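Local coordinates for aminotransferase TlmJ (Streptoalloteichus hindustanus, PDB 5UID), which probably transfers amino groups with pyridoxal 5'-phosphate as cofactor, as a member of the DegT/DnrJ/EryC1 aminotransferase family, at residues A109-P113 and V131-Y137; V153-S159 and L175-W181; C161-V167 and H296-F302. All blocks are in the same frame, centred on the assembly; numbering follows the deposited sequence.

In the fold
All three contacts lie near the middle of the chain, centres 10 to 11 Å from its centre. Contacts 1 and 2 meet on the seven-stranded mixed sheet, where strands 126-132 and 155-158 are neighbours: Val-131 O is 2.8 Å from Asp-158 N, and His-133 NE2 2.8 Å from Glu-157 OE2. Contact 3 begins just beyond strand 155-158, and both its segments meet the turn of contact 1, 161-167 through Ser-165 OG to Gly-136 O (2.7 Å) and 296-302 through Tyr-301 N to Gly-135 O (2.9 Å). In contact 2 the Trp-181 side chain is about 14 Å from a bound pyridoxal phosphate, and Asp-158 lies close to N1 of the modified lysine at position 187.

Contact 1 of 3, residues A109-P113 and V131-Y137; sequences ATLNP and VLHYGGY
Leu-111 places its CB over the face of the Tyr-134 ring, 3.6 Å from the centroid and 6° off the normal, a CH-pi contact; Leu-111 CD2 comes within 3.5 Å of Tyr-134 CZ. Leu-111 has left-handed backbone angles (59/22) and an m chi1, whereas Tyr-134 is t. The tyrosine OH bonds to Arg-329 O, outside the contact. Segment 109-113 has no regular secondary structure and passes the end of strand 126-132, one of the parallel strands of the central sheet, where the chain leaves it in a glycine-containing turn. There Gly-136 N bonds to His-133 O at 2.8 Å and Tyr-137 N to Tyr-134 O at 3.1 Å. Asn-112, its CA 5.9 Å from that of Tyr-134, joins both sides of the turn through its amide: OD1 accepts from Tyr-134 N at 3.0 Å and ND2 donates to Tyr-137 O at 3.2 Å. Water 1 donates to Thr-110 O at 2.8 Å and, weakly, to Tyr-134 O at 3.3 Å. Pro-113 CG packs on Val-131 CG2 at 3.8 Å.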
# COMPACT_ATOMS: atom_id res chain seq x y z
N ALA A 109 8.85 -31.73 9.83
CA ALA A 109 8.09 -31.70 11.07
C ALA A 109 7.71 -30.28 11.47
O ALA A 109 6.64 -30.06 12.04
CB ALA A 109 8.89 -32.36 12.20
N THR A 110 8.57 -29.30 11.17
CA THR A 110 8.34 -27.92 11.57
C THR A 110 8.10 -26.97 10.41
O THR A 110 7.68 -25.83 10.64
CB THR A 110 9.54 -27.41 12.39
OG1 THR A 110 10.71 -27.39 11.56
CG2 THR A 110 9.79 -28.30 13.59
N LEU A 111 8.37 -27.40 9.17
CA LEU A 111 8.27 -26.56 7.98
C LEU A 111 9.19 -25.34 8.05
O LEU A 111 8.96 -24.35 7.35
CB LEU A 111 6.82 -26.14 7.70
CG LEU A 111 5.87 -27.26 7.25
CD1 LEU A 111 5.33 -28.06 8.43
CD2 LEU A 111 4.73 -26.71 6.40
N ASN A 112 10.23 -25.41 8.88
CA ASN A 112 11.28 -24.41 8.97
C ASN A 112 12.60 -24.98 8.46
O ASN A 112 12.85 -26.18 8.58
CB ASN A 112 11.48 -23.92 10.42
CG ASN A 112 10.64 -22.71 10.76
OD1 ASN A 112 10.30 -21.91 9.88
ND2 ASN A 112 10.31 -22.55 12.03
N PRO A 113 13.45 -24.15 7.86
CA PRO A 113 14.76 -24.63 7.43
C PRO A 113 15.76 -24.62 8.58
O PRO A 113 15.70 -23.79 9.49
CB PRO A 113 15.16 -23.62 6.35
CG PRO A 113 14.50 -22.35 6.80
CD PRO A 113 13.20 -22.76 7.44
N VAL A 131 14.23 -15.68 5.76
CA VAL A 131 13.64 -16.78 6.51
C VAL A 131 12.40 -16.27 7.22
O VAL A 131 12.27 -15.08 7.52
CB VAL A 131 14.66 -17.38 7.51
CG1 VAL A 131 14.84 -16.47 8.72
CG2 VAL A 131 14.24 -18.78 7.94
N LEU A 132 11.46 -17.17 7.47
CA LEU A 132 10.31 -16.89 8.31
C LEU A 132 10.36 -17.80 9.54
O LEU A 132 11.27 -18.61 9.71
CB LEU A 132 8.99 -17.05 7.54
CG LEU A 132 8.68 -18.32 6.74
CD1 LEU A 132 8.23 -19.48 7.62
CD2 LEU A 132 7.63 -18.01 5.68
N HIS A 133 9.36 -17.64 10.41
CA HIS A 133 9.26 -18.39 11.66
C HIS A 133 7.94 -19.15 11.61
O HIS A 133 6.93 -18.66 12.11
CB HIS A 133 9.35 -17.46 12.86
CG HIS A 133 10.35 -16.36 12.71
ND1 HIS A 133 10.02 -15.10 12.26
CD2 HIS A 133 11.68 -16.33 12.95
CE1 HIS A 133 11.10 -14.35 12.22
NE2 HIS A 133 12.12 -15.07 12.63
N TYR A 134 7.96 -20.34 11.01
CA TYR A 134 6.73 -21.01 10.62
C TYR A 134 5.79 -21.19 11.80
O TYR A 134 6.16 -21.78 12.82
CB TYR A 134 7.02 -22.36 9.97
CG TYR A 134 5.76 -22.98 9.39
CD1 TYR A 134 5.35 -22.67 8.10
CD2 TYR A 134 4.97 -23.84 10.15
CE1 TYR A 134 4.19 -23.22 7.58
CE2 TYR A 134 3.82 -24.39 9.63
CZ TYR A 134 3.43 -24.08 8.35
OH TYR A 134 2.28 -24.63 7.83
N GLY A 135 4.57 -20.68 11.66
CA GLY A 135 3.55 -20.80 12.67
C GLY A 135 3.80 -20.02 13.94
O GLY A 135 2.99 -20.11 14.87
N GLY A 136 4.89 -19.25 14.01
CA GLY A 136 5.32 -18.60 15.22
C GLY A 136 6.52 -19.25 15.87
O GLY A 136 7.17 -18.61 16.71
N TYR A 137 6.83 -20.49 15.51
CA TYR A 137 8.03 -21.15 16.00
C TYR A 137 9.25 -20.48 15.41
O TYR A 137 9.37 -20.40 14.18
CB TYR A 137 8.02 -22.63 15.62
CG TYR A 137 7.21 -23.53 16.52
CD1 TYR A 137 5.93 -23.19 16.93
CD2 TYR A 137 7.72 -24.76 16.94
CE1 TYR A 137 5.19 -24.02 17.75
CE2 TYR A 137 6.99 -25.60 17.76
CZ TYR A 137 5.72 -25.23 18.16
OH TYR A 137 4.99 -26.07 18.97
O HOH W 1 7.76 -24.66 13.14
O HOH W 2 11.41 -20.10 7.37

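Contact 2 of 3, residues V153-S159 and L175-W181; sequences VPLVEDS and LGDVGVW
Glu-157, with the most surface covered here, reaches along its own face of the sheet (chi1 m, chi2 t) to the loop before the second strand. Its OE1 accepts from Gly-176 N at 2.8 Å and weakly from Leu-175 N at 3.0 Å; OE2 is held by Gly-173 N and His-133 NE2. Strands 155-158 and 178-181 are parallel neighbours in the seven-stranded mixed central sheet of this PLP-dependent aminotransferase; their axes approach to 4.6 Å at 15°, pairing Val-156 with Val-178, Glu-157 with Gly-179 and Asp-158 with Val-180. The ladder runs Val-178 N to Leu-155 O (3.1 Å), Glu-157 N to Val-178 O (2.7 Å), Val-180 N to Glu-157 O (2.9 Å) and Ser-159 N to Val-180 O (2.7 Å). Ser-159, second in covered area, sets its CB over the five-membered ring of Trp-181, 3.7 Å from the centroid. Val-180, third, shares a face with Val-156 and Val-178 on which helix 61-72 packs, its CG2 4.2 Å from Val-156 CG1. Asp-177 OD2 accepts from Leu-155 N at 2.9 Å, and Asp-177 N donates to Leu-155 O at 2.8 Å. Both carboxylates thus take up backbone NH groups, extending the pairing beyond the regular ladder.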
# COMPACT_ATOMS: atom_id res chain seq x y z
N VAL A 153 26.65 -12.55 4.94
CA VAL A 153 25.44 -12.45 4.12
C VAL A 153 24.35 -11.78 4.96
O VAL A 153 24.09 -12.24 6.08
CB VAL A 153 24.98 -13.82 3.62
CG1 VAL A 153 23.63 -13.72 2.94
CG2 VAL A 153 26.02 -14.41 2.66
N PRO A 154 23.72 -10.72 4.47
CA PRO A 154 22.62 -10.11 5.23
C PRO A 154 21.45 -11.07 5.38
O PRO A 154 21.09 -11.80 4.45
CB PRO A 154 22.24 -8.89 4.38
CG PRO A 154 23.45 -8.61 3.54
CD PRO A 154 24.06 -9.95 3.26
N LEU A 155 20.85 -11.06 6.57
CA LEU A 155 19.72 -11.93 6.89
C LEU A 155 18.47 -11.07 7.06
O LEU A 155 18.46 -10.14 7.87
CB LEU A 155 19.99 -12.73 8.16
CG LEU A 155 18.82 -13.57 8.65
CD1 LEU A 155 18.44 -14.62 7.62
CD2 LEU A 155 19.14 -14.22 9.99
N VAL A 156 17.43 -11.40 6.30
CA VAL A 156 16.14 -10.73 6.38
C VAL A 156 15.15 -11.69 7.01
O VAL A 156 15.01 -12.84 6.57
CB VAL A 156 15.65 -10.27 4.99
CG1 VAL A 156 14.31 -9.57 5.11
CG2 VAL A 156 16.68 -9.35 4.35
N GLU A 157 14.45 -11.23 8.05
CA GLU A 157 13.48 -12.04 8.77
C GLU A 157 12.07 -11.61 8.37
O GLU A 157 11.63 -10.51 8.74
CB GLU A 157 13.67 -11.91 10.28
CG GLU A 157 14.80 -12.75 10.84
CD GLU A 157 14.92 -12.57 12.34
OE1 GLU A 157 15.78 -11.78 12.78
OE2 GLU A 157 14.13 -13.20 13.07
N ASP A 158 11.38 -12.46 7.63
CA ASP A 158 9.94 -12.29 7.42
C ASP A 158 9.26 -12.77 8.70
O ASP A 158 8.99 -13.96 8.88
CB ASP A 158 9.47 -13.05 6.19
CG ASP A 158 8.00 -12.80 5.87
OD1 ASP A 158 7.30 -12.18 6.69
OD2 ASP A 158 7.54 -13.22 4.78
N SER A 159 8.99 -11.83 9.60
CA SER A 159 8.43 -12.13 10.91
C SER A 159 6.91 -12.03 10.94
O SER A 159 6.33 -11.83 12.02
CB SER A 159 9.04 -11.19 11.96
OG SER A 159 10.45 -11.15 11.83
N LEU A 175 17.12 -10.53 15.18
CA LEU A 175 18.37 -11.29 15.21
C LEU A 175 19.16 -11.14 13.92
O LEU A 175 20.39 -11.25 13.95
CB LEU A 175 18.09 -12.77 15.48
CG LEU A 175 17.91 -13.21 16.93
CD1 LEU A 175 16.62 -12.67 17.54
CD2 LEU A 175 17.95 -14.73 17.02
N GLY A 176 18.49 -10.92 12.80
CA GLY A 176 19.16 -10.68 11.53
C GLY A 176 19.44 -9.21 11.32
O GLY A 176 19.48 -8.41 12.25
N ASP A 177 19.63 -8.86 10.05
CA ASP A 177 19.90 -7.47 9.68
C ASP A 177 18.62 -6.67 9.46
O ASP A 177 18.57 -5.48 9.80
CB ASP A 177 20.77 -7.43 8.43
CG ASP A 177 22.14 -8.04 8.66
OD1 ASP A 177 23.00 -7.37 9.27
OD2 ASP A 177 22.35 -9.20 8.25
N VAL A 178 17.58 -7.30 8.90
CA VAL A 178 16.31 -6.64 8.64
C VAL A 178 15.18 -7.55 9.11
O VAL A 178 15.23 -8.77 8.92
CB VAL A 178 16.14 -6.29 7.15
CG1 VAL A 178 14.83 -5.54 6.92
CG2 VAL A 178 17.32 -5.47 6.64
N GLY A 179 14.17 -6.95 9.73
CA GLY A 179 12.95 -7.66 10.09
C GLY A 179 11.75 -6.97 9.46
O GLY A 179 11.71 -5.75 9.37
N VAL A 180 10.79 -7.78 9.01
CA VAL A 180 9.56 -7.28 8.40
C VAL A 180 8.37 -7.96 9.07
O VAL A 180 8.40 -9.17 9.32
CB VAL A 180 9.53 -7.51 6.88
CG1 VAL A 180 8.54 -6.57 6.22
CG2 VAL A 180 10.92 -7.36 6.27
N TRP A 181 7.33 -7.19 9.36
CA TRP A 181 6.11 -7.69 9.97
C TRP A 181 4.91 -7.35 9.11
O TRP A 181 4.93 -6.40 8.32
CB TRP A 181 5.90 -7.10 11.38
CG TRP A 181 6.86 -7.62 12.40
CD1 TRP A 181 6.62 -8.57 13.34
CD2 TRP A 181 8.22 -7.21 12.58
NE1 TRP A 181 7.75 -8.78 14.10
CE2 TRP A 181 8.74 -7.96 13.66
CE3 TRP A 181 9.05 -6.28 11.94
CZ2 TRP A 181 10.05 -7.81 14.10
CZ3 TRP A 181 10.34 -6.13 12.39
CH2 TRP A 181 10.84 -6.89 13.46
O HOH W 3 24.09 -11.43 8.38

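Contact 3 of 3, residues C161-V167 and H296-F302; sequences CAVASQV and HTSSYYF
Residues 166-167 and 296-297 are extended and antiparallel. Gln-166 and Thr-297 form a hydrogen-bonded pair, CA atoms 5.2 Å apart, and Val-167 and His-296 a non-hydrogen-bonded pair at 4.7 Å. Thr-297 N donates to Gln-166 O at 3.0 Å, and Gln-166 N to Thr-297 O at 3.2 Å; a weak bond also runs from Gln-166 N to Thr-297 OG1 (2.9 Å), the threonine being p. Beyond the ladder both segments become irregular, yet the CA atoms of Ser-165 and Ser-298 remain 4.6 Å apart and those of Cys-161 and Tyr-301 5.9 Å. Ser-299 (m), pointing toward the other segment, has the largest covered area: its OG accepts from Ala-164 N at 2.8 Å and donates to Ser-165 OG at 2.8 Å. Ser-165 OG has a further partner in Gly-136 O. Val-167 CG2 lies over the His-296 ring, 4.0 Å from its centroid, a CH-pi contact. At the far end Cys-161 CB packs on Tyr-301 CD2 at 3.9 Å, and its SG makes oblique sulfur-aromatic contacts, 5.1 Å from the Tyr-301 centroid and 5.2 Å from that of Phe-302. The Tyr-301 hydroxyl bonds to Met-186 O, next to the cofactor-modified lysine at position 187. Ser-298 OG accepts from Tyr-300 N at 2.9 Å, closing an ST turn. The extended part is an edge pairing of a small three-stranded antiparallel sheet, in the order 170-171, 166-167, 296-297.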
# COMPACT_ATOMS: atom_id res chain seq x y z
N CYS A 161 4.72 -14.29 10.77
CA CYS A 161 4.15 -15.34 11.60
C CYS A 161 4.47 -15.18 13.08
O CYS A 161 3.88 -15.89 13.90
CB CYS A 161 4.67 -16.72 11.15
SG CYS A 161 4.45 -17.13 9.41
N ALA A 162 5.38 -14.28 13.44
CA ALA A 162 5.99 -14.28 14.77
C ALA A 162 6.02 -12.86 15.35
O ALA A 162 7.07 -12.35 15.72
CB ALA A 162 7.39 -14.88 14.71
N VAL A 163 4.85 -12.24 15.44
CA VAL A 163 4.79 -10.87 15.94
C VAL A 163 5.10 -10.80 17.43
O VAL A 163 5.49 -9.73 17.93
CB VAL A 163 3.40 -10.25 15.64
CG1 VAL A 163 2.35 -10.80 16.60
CG2 VAL A 163 3.47 -8.73 15.70
N ALA A 164 4.97 -11.91 18.17
CA ALA A 164 5.26 -11.93 19.60
C ALA A 164 6.23 -13.05 19.98
O ALA A 164 6.42 -13.30 21.18
CB ALA A 164 3.97 -12.07 20.41
N SER A 165 6.84 -13.72 19.01
CA SER A 165 7.73 -14.83 19.30
C SER A 165 9.10 -14.34 19.72
O SER A 165 9.57 -13.28 19.28
CB SER A 165 7.85 -15.74 18.07
OG SER A 165 6.57 -16.08 17.58
N GLN A 166 9.75 -15.11 20.59
CA GLN A 166 11.05 -14.74 21.13
C GLN A 166 11.94 -15.97 21.25
O GLN A 166 11.47 -17.10 21.35
CB GLN A 166 10.92 -14.06 22.51
CG GLN A 166 10.23 -12.71 22.49
CD GLN A 166 10.12 -12.09 23.87
OE1 GLN A 166 10.41 -12.74 24.87
NE2 GLN A 166 9.71 -10.83 23.92
N VAL A 167 13.25 -15.71 21.24
CA VAL A 167 14.27 -16.70 21.56
C VAL A 167 15.14 -16.12 22.65
O VAL A 167 15.82 -15.10 22.42
CB VAL A 167 15.13 -17.08 20.34
CG1 VAL A 167 16.25 -18.01 20.77
CG2 VAL A 167 14.29 -17.74 19.29
N HIS A 296 12.28 -20.85 23.63
CA HIS A 296 11.50 -20.33 22.52
C HIS A 296 10.07 -20.09 22.95
O HIS A 296 9.47 -20.91 23.66
CB HIS A 296 11.52 -21.30 21.33
CG HIS A 296 12.86 -21.46 20.69
ND1 HIS A 296 13.02 -21.96 19.42
CD2 HIS A 296 14.11 -21.19 21.15
CE1 HIS A 296 14.31 -22.00 19.12
NE2 HIS A 296 14.99 -21.53 20.15
N THR A 297 9.51 -18.97 22.52
CA THR A 297 8.10 -18.66 22.69
C THR A 297 7.47 -18.44 21.32
O THR A 297 8.12 -17.89 20.42
CB THR A 297 7.88 -17.42 23.58
OG1 THR A 297 8.49 -16.28 22.97
CG2 THR A 297 8.48 -17.64 24.96
N SER A 298 6.23 -18.88 21.16
CA SER A 298 5.54 -18.80 19.89
C SER A 298 4.44 -17.75 19.94
O SER A 298 3.91 -17.43 21.01
CB SER A 298 4.94 -20.16 19.51
OG SER A 298 4.21 -20.08 18.29
N SER A 299 4.11 -17.21 18.77
CA SER A 299 2.92 -16.38 18.62
C SER A 299 1.66 -17.21 18.38
O SER A 299 0.56 -16.66 18.45
CB SER A 299 3.11 -15.40 17.46
OG SER A 299 4.26 -14.59 17.66
N TYR A 300 1.81 -18.51 18.12
CA TYR A 300 0.70 -19.42 17.85
C TYR A 300 -0.15 -18.92 16.68
O TYR A 300 -1.34 -18.65 16.81
CB TYR A 300 -0.13 -19.66 19.11
CG TYR A 300 0.68 -20.26 20.23
CD1 TYR A 300 0.86 -21.63 20.33
CD2 TYR A 300 1.31 -19.45 21.17
CE1 TYR A 300 1.62 -22.19 21.35
CE2 TYR A 300 2.07 -19.99 22.18
CZ TYR A 300 2.22 -21.36 22.27
OH TYR A 300 2.98 -21.90 23.28
N TYR A 301 0.51 -18.79 15.53
CA TYR A 301 -0.15 -18.35 14.30
C TYR A 301 -0.75 -19.50 13.52
O TYR A 301 -1.86 -19.38 12.99
CB TYR A 301 0.85 -17.58 13.43
CG TYR A 301 0.24 -16.99 12.18
CD1 TYR A 301 -0.89 -16.18 12.25
CD2 TYR A 301 0.80 -17.23 10.93
CE1 TYR A 301 -1.45 -15.64 11.11
CE2 TYR A 301 0.24 -16.69 9.78
CZ TYR A 301 -0.88 -15.89 9.88
OH TYR A 301 -1.44 -15.35 8.74
N PHE A 302 -0.04 -20.63 13.43
CA PHE A 302 -0.55 -21.85 12.82
C PHE A 302 -0.62 -22.95 13.86
O PHE A 302 0.22 -23.04 14.76
CB PHE A 302 0.35 -22.35 11.67
CG PHE A 302 0.43 -21.42 10.50
CD1 PHE A 302 -0.67 -20.70 10.08
CD2 PHE A 302 1.61 -21.30 9.78
CE1 PHE A 302 -0.59 -19.86 8.99
CE2 PHE A 302 1.70 -20.46 8.69
CZ PHE A 302 0.59 -19.74 8.29